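1-deoxy-D-xylulose 5-phosphate reductoisomerase (Zymomonas mobilis, PDB 1R0K) catalyses the NADPH-dependent rearrangement and reduction of 1-deoxy-D-xylulose 5-phosphate to 2-C-methyl-D-erythritol 4-phosphate, a step of isoprenoid biosynthesis that requires a divalent metal ion. Local coordinates at residues L185-V197 and A334-I346. Numbering follows the deposited sequence.
Sequences LAEMATVTPERAV and AAFLDKKIGFLDI
P193 lays its CG over one face of the F336 ring in a CH-pi contact, 4.0 Å from the ring centroid, while V191 O, A196 CB and I341 O sit at the ring edge. The F343 ring has F336 CE2 at its edge, in plane, turns an edge to M188 in a Met-aromatic contact (M188 SD 3.9 Å from F343 CE2), and packs edge-to-face with F180. With CG anti to the backbone N (chi1 171°), F336 reaches from the end of helix 321-337 into the bend ahead of helix 193-196; an alanine here would probably leave P193 and A196 without their aromatic partner and open a gap beneath the bend. L344 CD1 lies 3.8 Å from both A189 CB and L185 CD2. K339, whose positive phi closes helix 321-337 in a Schellman motif, extends to a salt bridge with E194; K339 NZ meets E194 OE2 on the syn side, 21° out of the carboxylate plane, at a doubtfully short 2.5 Å. One water donates to A189 O and V191 O and accepts from F343 N. The chemistry thus docks the turn between helices 185-188 and 193-196 on the loop between helices 321-337 and 345-356: apolar groups fill the interface, water serves backbone polar atoms, and charges pair at the exposed margin.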
loop_
_atom_site.group_PDB
_atom_site.type_symbol
_atom_site.label_atom_id
_atom_site.label_comp_id
_atom_site.label_asym_id
_atom_site.label_seq_id
_atom_site.Cartn_x
_atom_site.Cartn_y
_atom_site.Cartn_z
ATOM N N LEU B 185 -30.452 -4.041 -16.307
ATOM C CA LEU B 185 -30.887 -5.425 -16.253
ATOM C C LEU B 185 -31.714 -5.720 -17.491
ATOM O O LEU B 185 -31.619 -6.799 -18.069
ATOM C CB LEU B 185 -31.751 -5.676 -15.015
ATOM C CG LEU B 185 -31.090 -6.257 -13.769
ATOM C CD1 LEU B 185 -32.093 -6.245 -12.628
ATOM C CD2 LEU B 185 -30.600 -7.672 -14.048
ATOM N N ALA B 186 -32.531 -4.751 -17.892
ATOM C CA ALA B 186 -33.385 -4.921 -19.058
ATOM C C ALA B 186 -32.566 -5.197 -20.311
ATOM O O ALA B 186 -32.910 -6.076 -21.097
ATOM C CB ALA B 186 -34.259 -3.680 -19.261
ATOM N N GLU B 187 -31.482 -4.457 -20.515
ATOM C CA GLU B 187 -30.683 -4.715 -21.704
ATOM C C GLU B 187 -29.932 -6.031 -21.538
ATOM O O GLU B 187 -29.859 -6.831 -22.470
ATOM C CB GLU B 187 -29.678 -3.594 -21.978
ATOM C CG GLU B 187 -29.088 -3.689 -23.387
ATOM C CD GLU B 187 -27.929 -2.742 -23.636
ATOM O OE1 GLU B 187 -27.855 -1.692 -22.967
ATOM O OE2 GLU B 187 -27.100 -3.047 -24.520
ATOM N N MET B 188 -29.380 -6.265 -20.352
ATOM C CA MET B 188 -28.638 -7.499 -20.114
ATOM C C MET B 188 -29.476 -8.725 -20.472
ATOM O O MET B 188 -28.946 -9.736 -20.935
ATOM C CB MET B 188 -28.164 -7.574 -18.656
ATOM C CG MET B 188 -26.943 -6.706 -18.367
ATOM S SD MET B 188 -26.131 -7.044 -16.779
ATOM C CE MET B 188 -27.069 -6.011 -15.680
ATOM N N ALA B 189 -30.786 -8.629 -20.272
ATOM C CA ALA B 189 -31.676 -9.734 -20.595
ATOM C C ALA B 189 -31.525 -10.170 -22.054
ATOM O O ALA B 189 -31.703 -11.339 -22.374
ATOM C CB ALA B 189 -33.117 -9.334 -20.324
ATOM N N THR B 190 -31.182 -9.229 -22.928
ATOM C CA THR B 190 -31.047 -9.514 -24.359
ATOM C C THR B 190 -29.636 -9.844 -24.834
ATOM O O THR B 190 -29.436 -10.174 -25.999
ATOM C CB THR B 190 -31.515 -8.318 -25.211
ATOM O OG1 THR B 190 -30.510 -7.294 -25.194
ATOM C CG2 THR B 190 -32.804 -7.748 -24.663
ATOM N N VAL B 191 -28.656 -9.753 -23.947
ATOM C CA VAL B 191 -27.281 -10.028 -24.344
ATOM C C VAL B 191 -27.084 -11.418 -24.955
ATOM O O VAL B 191 -27.511 -12.427 -24.390
ATOM C CB VAL B 191 -26.326 -9.839 -23.144
ATOM C CG1 VAL B 191 -24.921 -10.316 -23.500
ATOM C CG2 VAL B 191 -26.294 -8.367 -22.756
ATOM N N THR B 192 -26.440 -11.459 -26.121
ATOM C CA THR B 192 -26.172 -12.720 -26.816
ATOM C C THR B 192 -24.768 -13.221 -26.474
ATOM O O THR B 192 -23.897 -12.441 -26.083
ATOM C CB THR B 192 -26.252 -12.560 -28.355
ATOM O OG1 THR B 192 -25.205 -11.691 -28.798
ATOM C CG2 THR B 192 -27.594 -11.982 -28.772
ATOM N N PRO B 193 -24.529 -14.536 -26.622
ATOM C CA PRO B 193 -23.222 -15.133 -26.327
ATOM C C PRO B 193 -22.128 -14.491 -27.171
ATOM O O PRO B 193 -20.998 -14.318 -26.720
ATOM C CB PRO B 193 -23.420 -16.603 -26.693
ATOM C CG PRO B 193 -24.889 -16.815 -26.502
ATOM C CD PRO B 193 -25.481 -15.565 -27.080
ATOM N N GLU B 194 -22.475 -14.151 -28.408
ATOM C CA GLU B 194 -21.518 -13.535 -29.316
ATOM C C GLU B 194 -21.038 -12.173 -28.812
ATOM O O GLU B 194 -19.860 -11.834 -28.939
ATOM C CB GLU B 194 -22.133 -13.399 -30.717
ATOM C CG GLU B 194 -22.381 -14.738 -31.401
ATOM C CD GLU B 194 -23.777 -15.295 -31.165
ATOM O OE1 GLU B 194 -24.375 -15.022 -30.103
ATOM O OE2 GLU B 194 -24.275 -16.026 -32.050
ATOM N N ARG B 195 -21.944 -11.397 -28.227
ATOM C CA ARG B 195 -21.570 -10.084 -27.718
ATOM C C ARG B 195 -20.844 -10.186 -26.385
ATOM O O ARG B 195 -19.834 -9.513 -26.162
ATOM C CB ARG B 195 -22.806 -9.198 -27.546
ATOM C CG ARG B 195 -22.484 -7.718 -27.676
ATOM C CD ARG B 195 -22.750 -6.909 -26.418
ATOM N NE ARG B 195 -24.166 -6.625 -26.216
ATOM C CZ ARG B 195 -24.628 -5.514 -25.648
ATOM N NH1 ARG B 195 -23.789 -4.578 -25.235
ATOM N NH2 ARG B 195 -25.932 -5.345 -25.474
ATOM N N ALA B 196 -21.361 -11.043 -25.507
ATOM C CA ALA B 196 -20.803 -11.229 -24.167
ATOM C C ALA B 196 -19.349 -11.683 -24.092
ATOM O O ALA B 196 -18.633 -11.332 -23.156
ATOM C CB ALA B 196 -21.675 -12.198 -23.384
ATOM N N VAL B 197 -18.904 -12.464 -25.066
ATOM C CA VAL B 197 -17.532 -12.957 -25.042
ATOM C C VAL B 197 -16.518 -11.996 -25.651
ATOM O O VAL B 197 -15.311 -12.220 -25.547
ATOM C CB VAL B 197 -17.415 -14.309 -25.766
ATOM C CG1 VAL B 197 -18.328 -15.328 -25.102
ATOM C CG2 VAL B 197 -17.780 -14.147 -27.232
ATOM N N ALA B 334 -22.055 -22.506 -19.735
ATOM C CA ALA B 334 -21.980 -23.328 -20.939
ATOM C C ALA B 334 -23.327 -23.343 -21.661
ATOM O O ALA B 334 -23.381 -23.306 -22.891
ATOM C CB ALA B 334 -21.556 -24.754 -20.577
ATOM N N ALA B 335 -24.413 -23.396 -20.893
ATOM C CA ALA B 335 -25.758 -23.405 -21.467
ATOM C C ALA B 335 -26.009 -22.090 -22.197
ATOM O O ALA B 335 -26.563 -22.075 -23.295
ATOM C CB ALA B 335 -26.797 -23.600 -20.371
ATOM N N PHE B 336 -25.603 -20.984 -21.579
ATOM C CA PHE B 336 -25.775 -19.677 -22.194
ATOM C C PHE B 336 -25.007 -19.633 -23.509
ATOM O O PHE B 336 -25.557 -19.262 -24.542
ATOM C CB PHE B 336 -25.266 -18.566 -21.267
ATOM C CG PHE B 336 -25.211 -17.211 -21.924
ATOM C CD1 PHE B 336 -26.368 -16.624 -22.442
ATOM C CD2 PHE B 336 -24.004 -16.534 -22.047
ATOM C CE1 PHE B 336 -26.321 -15.381 -23.077
ATOM C CE2 PHE B 336 -23.942 -15.289 -22.678
ATOM C CZ PHE B 336 -25.103 -14.712 -23.195
ATOM N N LEU B 337 -23.733 -20.011 -23.464
ATOM C CA LEU B 337 -22.895 -20.017 -24.657
ATOM C C LEU B 337 -23.474 -20.922 -25.743
ATOM O O LEU B 337 -23.332 -20.641 -26.935
ATOM C CB LEU B 337 -21.479 -20.474 -24.305
ATOM C CG LEU B 337 -20.680 -19.479 -23.457
ATOM C CD1 LEU B 337 -19.361 -20.109 -23.051
ATOM C CD2 LEU B 337 -20.443 -18.194 -24.242
ATOM N N ASP B 338 -24.132 -22.000 -25.324
ATOM C CA ASP B 338 -24.741 -22.947 -26.261
ATOM C C ASP B 338 -26.124 -22.452 -26.695
ATOM O O ASP B 338 -26.832 -23.125 -27.443
ATOM C CB ASP B 338 -24.877 -24.326 -25.610
ATOM C CG ASP B 338 -25.219 -25.413 -26.611
ATOM O OD1 ASP B 338 -25.887 -26.394 -26.220
ATOM O OD2 ASP B 338 -24.815 -25.292 -27.787
ATOM N N LYS B 339 -26.505 -21.279 -26.194
ATOM C CA LYS B 339 -27.781 -20.649 -26.520
ATOM C C LYS B 339 -29.019 -21.413 -26.064
ATOM O O LYS B 339 -30.018 -21.483 -26.784
ATOM C CB LYS B 339 -27.856 -20.385 -28.027
ATOM C CG LYS B 339 -26.715 -19.519 -28.531
ATOM C CD LYS B 339 -26.851 -19.206 -30.003
ATOM C CE LYS B 339 -25.741 -18.276 -30.465
ATOM N NZ LYS B 339 -25.916 -17.909 -31.891
ATOM N N LYS B 340 -28.959 -21.973 -24.860
ATOM C CA LYS B 340 -30.089 -22.715 -24.316
ATOM C C LYS B 340 -30.849 -21.874 -23.294
ATOM O O LYS B 340 -31.997 -22.173 -22.965
ATOM C CB LYS B 340 -29.616 -24.020 -23.667
ATOM C CG LYS B 340 -29.207 -25.100 -24.663
ATOM C CD LYS B 340 -28.966 -26.431 -23.955
ATOM C CE LYS B 340 -28.704 -27.554 -24.947
ATOM N NZ LYS B 340 -28.569 -28.867 -24.256
ATOM N N ILE B 341 -30.197 -20.828 -22.794
ATOM C CA ILE B 341 -30.804 -19.925 -21.822
ATOM C C ILE B 341 -30.352 -18.486 -22.087
ATOM O O ILE B 341 -29.440 -18.247 -22.880
ATOM C CB ILE B 341 -30.409 -20.297 -20.371
ATOM C CG1 ILE B 341 -28.889 -20.198 -20.199
ATOM C CG2 ILE B 341 -30.884 -21.705 -20.039
ATOM C CD1 ILE B 341 -28.405 -20.506 -18.793
ATOM N N GLY B 342 -30.993 -17.534 -21.418
ATOM C CA GLY B 342 -30.628 -16.142 -21.586
ATOM C C GLY B 342 -29.486 -15.766 -20.659
ATOM O O GLY B 342 -29.159 -16.518 -19.739
ATOM N N PHE B 343 -28.881 -14.607 -20.897
ATOM C CA PHE B 343 -27.761 -14.129 -20.084
ATOM C C PHE B 343 -28.097 -14.072 -18.594
ATOM O O PHE B 343 -27.310 -14.513 -17.749
ATOM C CB PHE B 343 -27.329 -12.737 -20.555
ATOM C CG PHE B 343 -26.166 -12.164 -19.788
ATOM C CD1 PHE B 343 -24.873 -12.638 -19.996
ATOM C CD2 PHE B 343 -26.364 -11.146 -18.862
ATOM C CE1 PHE B 343 -23.786 -12.101 -19.288
ATOM C CE2 PHE B 343 -25.290 -10.603 -18.150
ATOM C CZ PHE B 343 -23.997 -11.081 -18.363
ATOM N N LEU B 344 -29.264 -13.526 -18.270
ATOM C CA LEU B 344 -29.677 -13.403 -16.877
ATOM C C LEU B 344 -30.116 -14.711 -16.241
ATOM O O LEU B 344 -30.288 -14.783 -15.020
ATOM C CB LEU B 344 -30.794 -12.365 -16.738
ATOM C CG LEU B 344 -30.403 -10.936 -17.128
ATOM C CD1 LEU B 344 -31.584 -9.994 -16.880
ATOM C CD2 LEU B 344 -29.191 -10.491 -16.316
ATOM N N ASP B 345 -30.303 -15.742 -17.058
ATOM C CA ASP B 345 -30.712 -17.042 -16.535
ATOM C C ASP B 345 -29.538 -17.751 -15.861
ATOM O O ASP B 345 -29.732 -18.688 -15.084
ATOM C CB ASP B 345 -31.265 -17.942 -17.649
ATOM C CG ASP B 345 -32.602 -17.469 -18.183
ATOM O OD1 ASP B 345 -33.445 -17.026 -17.379
ATOM O OD2 ASP B 345 -32.817 -17.557 -19.409
ATOM N N ILE B 346 -28.321 -17.313 -16.165
ATOM C CA ILE B 346 -27.138 -17.923 -15.571
ATOM C C ILE B 346 -27.209 -17.846 -14.052
ATOM O O ILE B 346 -27.189 -18.875 -13.371
ATOM C CB ILE B 346 -25.844 -17.239 -16.056
ATOM C CG1 ILE B 346 -25.694 -17.436 -17.567
ATOM C CG2 ILE B 346 -24.640 -17.821 -15.328
ATOM C CD1 ILE B 346 -24.603 -16.602 -18.200
HETATM O O HOH W 1 -29.604 -13.138 -23.307
HETATM O O HOH W 2 -31.707 -13.325 -20.158
#